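Local atomic coordinates of addiction module toxin RelE (Helicobacter pylori, PDB entry 4LTT), a protein that probably acts as an RNA-cleaving toxin of a type II toxin-antitoxin system, a RelE-family member of the YafQ subfamily that can bind copper. Residues E29-L32 / T33-K37; K12-D15 / K16-N20. All blocks are in the same frame, centred on the assembly; numbering follows the deposited sequence.

Contact 1. Residues E29-L32 / T33-K37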
ATOM      1  N   GLU A  29      -1.495  10.993   1.530  1.00  5.99           N
ATOM      2  CA  GLU A  29      -0.220  11.653   1.362  1.00  6.51           C
ATOM      3  C   GLU A  29       0.856  10.725   0.842  1.00  6.15           C
ATOM      4  O   GLU A  29       1.671  11.095  -0.028  1.00  6.33           O
ATOM      5  CB  GLU A  29       0.224  12.247   2.688  1.00  7.95           C
ATOM      6  CG  GLU A  29       1.506  13.053   2.688  1.00 10.02           C
ATOM      7  CD  GLU A  29       1.950  13.268   4.122  1.00 10.99           C
ATOM      8  OE1 GLU A  29       2.340  12.296   4.810  1.00 15.76           O
ATOM      9  OE2 GLU A  29       1.857  14.358   4.606  1.00 11.17           O
ATOM     10  N   VAL A  30       0.888   9.504   1.366  1.00  6.00           N
ATOM     11  CA  VAL A  30       1.843   8.468   0.884  1.00  6.72           C
ATOM     12  C   VAL A  30       1.595   8.156  -0.611  1.00  6.14           C
ATOM     13  O   VAL A  30       2.554   8.099  -1.397  1.00  6.20           O
ATOM     14  CB  VAL A  30       1.708   7.196   1.708  1.00  7.76           C
ATOM     15  CG1 VAL A  30       2.417   5.969   1.008  1.00  8.66           C
ATOM     16  CG2 VAL A  30       2.196   7.408   3.131  1.00  9.29           C
ATOM     17  N   ILE A  31       0.313   8.004  -0.987  1.00  6.08           N
ATOM     18  CA  ILE A  31       0.011   7.700  -2.357  1.00  6.28           C
ATOM     19  C   ILE A  31       0.515   8.817  -3.258  1.00  5.82           C
ATOM     20  O   ILE A  31       1.106   8.551  -4.323  1.00  6.18           O
ATOM     21  CB  ILE A  31      -1.503   7.428  -2.535  1.00  6.70           C
ATOM     22  CG1 ILE A  31      -1.852   6.059  -1.933  1.00  7.31           C
ATOM     23  CG2 ILE A  31      -1.894   7.498  -4.011  1.00  7.58           C
ATOM     24  CD1 ILE A  31      -3.314   5.858  -1.758  1.00  7.86           C
ATOM     25  N   LEU A  32       0.287  10.081  -2.869  1.00  5.77           N
ATOM     26  CA  LEU A  32       0.734  11.159  -3.729  1.00  6.35           C
ATOM     27  C   LEU A  32       2.267  11.140  -3.878  1.00  6.46           C
ATOM     28  O   LEU A  32       2.804  11.336  -4.993  1.00  7.09           O
ATOM     29  CB  LEU A  32       0.242  12.494  -3.153  1.00  7.08           C
ATOM     30  CG  LEU A  32       0.704  13.727  -3.987  1.00  7.51           C
ATOM     31  CD1 LEU A  32       0.148  13.696  -5.387  1.00  8.25           C
ATOM     32  CD2 LEU A  32       0.331  15.016  -3.231  1.00  9.51           C
ATOM     33  N   THR A  33       2.971  10.929  -2.772  1.00  6.25           N
ATOM     34  CA  THR A  33       4.424  10.856  -2.808  1.00  6.88           C
ATOM     35  C   THR A  33       4.900   9.749  -3.764  1.00  6.07           C
ATOM     36  O   THR A  33       5.791   9.991  -4.559  1.00  6.41           O
ATOM     37  CB  THR A  33       4.954  10.590  -1.396  1.00  7.41           C
ATOM     38  OG1 THR A  33       4.525  11.699  -0.571  1.00  9.82           O
ATOM     39  CG2 THR A  33       6.451  10.506  -1.328  1.00  8.92           C
ATOM     40  N   LEU A  34       4.306   8.570  -3.644  1.00  5.50           N
ATOM     41  CA  LEU A  34       4.653   7.469  -4.542  1.00  6.25           C
ATOM     42  C   LEU A  34       4.314   7.783  -5.987  1.00  6.33           C
ATOM     43  O   LEU A  34       5.114   7.449  -6.883  1.00  6.76           O
ATOM     44  CB  LEU A  34       3.903   6.214  -4.107  1.00  6.23           C
ATOM     45  CG  LEU A  34       4.359   5.581  -2.746  1.00  6.11           C
ATOM     46  CD1 LEU A  34       3.478   4.410  -2.345  1.00  6.27           C
ATOM     47  CD2 LEU A  34       5.837   5.173  -2.773  1.00  6.73           C
ATOM     48  N   ARG A  35       3.192   8.433  -6.267  1.00  6.24           N
ATOM     49  CA  ARG A  35       2.848   8.774  -7.612  1.00  6.45           C
ATOM     50  C   ARG A  35       3.831   9.729  -8.216  1.00  6.94           C
ATOM     51  O   ARG A  35       4.050   9.736  -9.459  1.00  6.98           O
ATOM     52  CB  ARG A  35       1.460   9.452  -7.655  1.00  6.87           C
ATOM     53  CG  ARG A  35       0.320   8.457  -7.419  1.00  6.88           C
ATOM     54  CD  ARG A  35      -1.045   9.096  -7.523  1.00  6.56           C
ATOM     55  NE  ARG A  35      -1.300   9.476  -8.935  1.00  7.58           N
ATOM     56  CZ  ARG A  35      -2.273  10.261  -9.344  1.00 10.00           C
ATOM     57  NH1 ARG A  35      -3.095  10.839  -8.472  1.00 13.66           N
ATOM     58  NH2 ARG A  35      -2.411  10.460 -10.645  1.00 11.65           N
ATOM     59  N   LYS A  36       4.446  10.546  -7.361  1.00  6.62           N
ATOM     60  CA  LYS A  36       5.437  11.513  -7.816  1.00  8.18           C
ATOM     61  C   LYS A  36       6.843  10.931  -7.841  1.00  7.83           C
ATOM     62  O   LYS A  36       7.824  11.679  -8.139  1.00  9.43           O
ATOM     63  CB  LYS A  36       5.393  12.747  -6.904  1.00  7.52           C
ATOM     64  CG  LYS A  36       4.121  13.551  -7.069  1.00  9.49           C
ATOM     65  CD  LYS A  36       4.057  14.747  -6.132  1.00 12.01           C
ATOM     66  CE  LYS A  36       5.053  15.835  -6.476  1.00 15.66           C
ATOM     67  NZ  LYS A  36       4.873  17.119  -5.671  1.00 19.44           N
ATOM     68  N   LYS A  37       7.003   9.647  -7.544  1.00  8.18           N
ATOM     69  CA  LYS A  37       8.327   9.004  -7.551  1.00  7.94           C
ATOM     70  C   LYS A  37       9.283   9.711  -6.605  1.00  9.39           C
ATOM     71  O   LYS A  37      10.447  10.013  -6.983  1.00 10.59           O
ATOM     72  CB  LYS A  37       8.899   8.873  -8.990  1.00  9.39           C
ATOM     73  CG  LYS A  37       8.047   7.981  -9.877  1.00  9.83           C
ATOM     74  CD  LYS A  37       8.653   7.902 -11.280  1.00 13.20           C
ATOM     75  CE  LYS A  37       7.933   6.851 -12.116  1.00 17.91           C
ATOM     76  NZ  LYS A  37       8.306   7.091 -13.568  1.00 21.49           N
TER
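V30 and L34, one turn apart near the end of helix 25-35, illustrate how an alpha-helix in a RelE-type fold combines regular backbone bonding with side chains sorted by burial: V30, I31 and L34 are the buried ones and turn to the sheet and the loop at F44. Four i to i+4 bonds join the turns. The straightest is L34 N to V30 O, with an N-H...O angle of 170°. The last, K36 N to L32 O, bends to 139° as the helix runs out. K37 then adopts a positive phi, and its N bonds back to L34 O in a Schellman motif.

Apolar contacts follow the same spacing. V30 and L34 run side by side in the same direction, V30 CG1 lying 3.8 Å from L34 CD1. L34 reaches on to L67, Y69 and L76 of the sheet, and I31 meets L4 and L78. The CG2 methyl of I31, on the side of its carbonyl carbon, lies 4.0 Å from R35 CD. The R35 chain bends at chi3 (69°), and NE bonds to L2 O, tying the helix to the first residues of the chain.

On the exposed side the side chains of L32 and K36 meet through their hydrocarbon parts, L32 CG standing 4.1 Å from K36 CD.

Contact 2. Residues K12-D15 / K16-N20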
ATOM      1  N   LYS A  12     -11.461  -3.607  -1.707  1.00  8.01           N
ATOM      2  CA  LYS A  12     -12.160  -4.349  -0.659  1.00  9.65           C
ATOM      3  C   LYS A  12     -11.450  -4.100   0.661  1.00  8.90           C
ATOM      4  O   LYS A  12     -12.118  -3.903   1.698  1.00  8.94           O
ATOM      5  CB  LYS A  12     -12.080  -5.844  -1.001  1.00 13.25           C
ATOM      6  CG  LYS A  12     -13.000  -6.273  -2.179  1.00 16.16           C
ATOM      7  CD  LYS A  12     -13.134  -7.816  -2.163  1.00 21.00           C
ATOM      8  CE  LYS A  12     -13.691  -8.490  -3.463  1.00 21.81           C
ATOM      9  NZ  LYS A  12     -14.975  -8.010  -4.031  1.00 27.85           N
ATOM     10  N   ASP A  13     -10.130  -4.158   0.693  1.00  7.57           N
ATOM     11  CA  ASP A  13      -9.398  -3.920   1.955  1.00  7.02           C
ATOM     12  C   ASP A  13      -9.687  -2.543   2.486  1.00  6.81           C
ATOM     13  O   ASP A  13      -9.854  -2.314   3.705  1.00  7.78           O
ATOM     14  CB  ASP A  13      -7.907  -3.939   1.612  1.00  7.80           C
ATOM     15  CG  ASP A  13      -7.333  -5.297   1.436  1.00  8.92           C
ATOM     16  OD1 ASP A  13      -7.930  -6.378   1.763  1.00 10.56           O
ATOM     17  OD2 ASP A  13      -6.137  -5.395   1.009  1.00 10.05           O
ATOM     18  N   PHE A  14      -9.686  -1.523   1.640  1.00  7.43           N
ATOM     19  CA  PHE A  14      -9.882  -0.146   2.046  1.00  7.65           C
ATOM     20  C   PHE A  14     -11.301   0.032   2.634  1.00  7.33           C
ATOM     21  O   PHE A  14     -11.467   0.629   3.685  1.00  7.98           O
ATOM     22  CB  PHE A  14      -9.697   0.774   0.843  1.00  7.45           C
ATOM     23  CG  PHE A  14      -9.932   2.230   1.163  1.00  8.97           C
ATOM     24  CD1 PHE A  14      -8.901   3.021   1.613  1.00  9.70           C
ATOM     25  CD2 PHE A  14     -11.200   2.803   1.027  1.00 11.05           C
ATOM     26  CE1 PHE A  14      -9.113   4.365   1.988  1.00 10.82           C
ATOM     27  CE2 PHE A  14     -11.415   4.129   1.359  1.00 13.41           C
ATOM     28  CZ  PHE A  14     -10.346   4.919   1.832  1.00 12.94           C
ATOM     29  N   ASP A  15     -12.287  -0.576   1.988  1.00  7.85           N
ATOM     30  CA  ASP A  15     -13.695  -0.430   2.438  1.00  8.51           C
ATOM     31  C   ASP A  15     -13.837  -1.090   3.811  1.00  8.71           C
ATOM     32  O   ASP A  15     -14.504  -0.520   4.696  1.00  8.86           O
ATOM     33  CB  ASP A  15     -14.591  -1.126   1.455  1.00 10.99           C
ATOM     34  CG  ASP A  15     -14.730  -0.348   0.129  1.00 13.21           C
ATOM     35  OD1 ASP A  15     -14.211   0.747  -0.033  1.00 14.44           O
ATOM     36  OD2 ASP A  15     -15.394  -0.913  -0.778  1.00 16.04           O
ATOM     37  N   LYS A  16     -13.209  -2.223   4.030  1.00  9.79           N
ATOM     38  CA  LYS A  16     -13.190  -2.908   5.327  1.00  9.57           C
ATOM     39  C   LYS A  16     -12.529  -2.031   6.364  1.00  9.26           C
ATOM     40  O   LYS A  16     -13.062  -1.853   7.492  1.00  9.18           O
ATOM     41  CB  LYS A  16     -12.380  -4.221   5.220  1.00 12.14           C
ATOM     42  CG  LYS A  16     -12.142  -4.984   6.542  1.00 14.25           C
ATOM     43  CD  LYS A  16     -11.050  -6.054   6.420  1.00 17.43           C
ATOM     44  CE  LYS A  16     -10.759  -6.667   7.794  1.00 22.53           C
ATOM     45  NZ  LYS A  16     -10.046  -7.965   7.674  1.00 28.28           N
ATOM     46  N   LEU A  17     -11.382  -1.437   6.044  1.00  7.54           N
ATOM     47  CA  LEU A  17     -10.731  -0.529   7.012  1.00  7.98           C
ATOM     48  C   LEU A  17     -11.604   0.638   7.367  1.00  8.15           C
ATOM     49  O   LEU A  17     -11.623   1.042   8.553  1.00  7.59           O
ATOM     50  CB  LEU A  17      -9.356  -0.097   6.487  1.00  8.00           C
ATOM     51  CG  LEU A  17      -8.208  -1.045   6.865  1.00  9.23           C
ATOM     52  CD1 LEU A  17      -7.049  -0.885   5.909  1.00  8.90           C
ATOM     53  CD2 LEU A  17      -7.795  -0.857   8.278  1.00 11.66           C
ATOM     54  N   LEU A  18     -12.241   1.262   6.395  1.00  7.98           N
ATOM     55  CA  LEU A  18     -13.074   2.411   6.692  1.00  8.61           C
ATOM     56  C   LEU A  18     -14.172   2.062   7.739  1.00  8.12           C
ATOM     57  O   LEU A  18     -14.399   2.835   8.670  1.00  8.54           O
ATOM     58  CB  LEU A  18     -13.737   2.886   5.427  1.00 10.72           C
ATOM     59  CG  LEU A  18     -12.942   3.781   4.514  1.00 14.58           C
ATOM     60  CD1 LEU A  18     -13.931   4.220   3.440  1.00 17.00           C
ATOM     61  CD2 LEU A  18     -12.545   5.067   5.225  1.00 17.67           C
ATOM     62  N   LEU A  19     -14.757   0.876   7.578  1.00  8.33           N
ATOM     63  CA  LEU A  19     -15.804   0.436   8.535  1.00  9.61           C
ATOM     64  C   LEU A  19     -15.203   0.197   9.889  1.00  9.54           C
ATOM     65  O   LEU A  19     -15.961   0.164  10.900  1.00 12.52           O
ATOM     66  CB  LEU A  19     -16.488  -0.836   8.051  1.00 11.62           C
ATOM     67  CG  LEU A  19     -17.563  -0.430   7.089  1.00 13.31           C
ATOM     68  CD1 LEU A  19     -17.861  -1.588   6.107  1.00 15.45           C
ATOM     69  CD2 LEU A  19     -18.809   0.098   7.828  1.00 14.02           C
ATOM     70  N   ASN A  20     -13.907  -0.031  10.014  1.00  9.35           N
ATOM     71  CA  ASN A  20     -13.241  -0.202  11.275  1.00 10.76           C
ATOM     72  C   ASN A  20     -12.572   1.069  11.771  1.00  9.73           C
ATOM     73  O   ASN A  20     -11.690   0.994  12.615  1.00 12.65           O
ATOM     74  CB  ASN A  20     -12.208  -1.346  11.170  1.00 12.88           C
ATOM     75  CG  ASN A  20     -12.838  -2.733  10.929  1.00 15.06           C
ATOM     76  OD1 ASN A  20     -13.918  -2.993  11.432  1.00 16.98           O
ATOM     77  ND2 ASN A  20     -12.096  -3.651  10.316  1.00 17.53           N
TER
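K16, in helix 8-19, donates its backbone N-H to K12 O, at 3.1 Å, an example of how successive residues of one helix can serve quite different surroundings. Its side chain, with CG anti to the backbone N (chi1 174°), extends away from the preceding turn to a salt bridge with E86. L17 N bonds to D13 O at 2.9 Å, while the L17 side chain packs on F22 and L81. The carboxylate of D13, one turn back, forms a salt bridge with R80 and accepts a bond from L81 N through the same OD2, which should restrict its rotation.

L18 carries the main side-chain contact. Its N bonds to F14 O at 2.9 Å, and its isopropyl end crosses the F14 ring at a slant, with CD1 only 3.3 Å from CE2, a tight fit. The ring's outer carbons are brought to L18 by a first torsion of 178°, and F14 also touches D24. L19 N completes the series with a longer bond of 3.2 Å to D15 O, and N20 N turns back to L17 O at 2.9 Å. With F14 and L17 against L81 of strand 75-82, and D13 and K16 tied to R80 and E86, this is a helix packed on the sheet of a RelE-type fold.

From the N terminus, strand 3-6 leads into helix 8-19, whose later turns form contact 2; a short connection follows, and helix 25-35 then ends in contact 1. Each contact is local and closes no more than a helical turn, so they come in series, neither nesting nor crossing. Their centres lie about 21 Å apart and their nearest atoms about 7 Å, so they do not meet. What joins them is the sheet: both meet strand 75-82, contact 1 at L76 and L78 and contact 2 at R80 and L81. Contact 1 also touches strands 3-6 and 65-72, whereas contact 2 reaches helix 84-88 through E86.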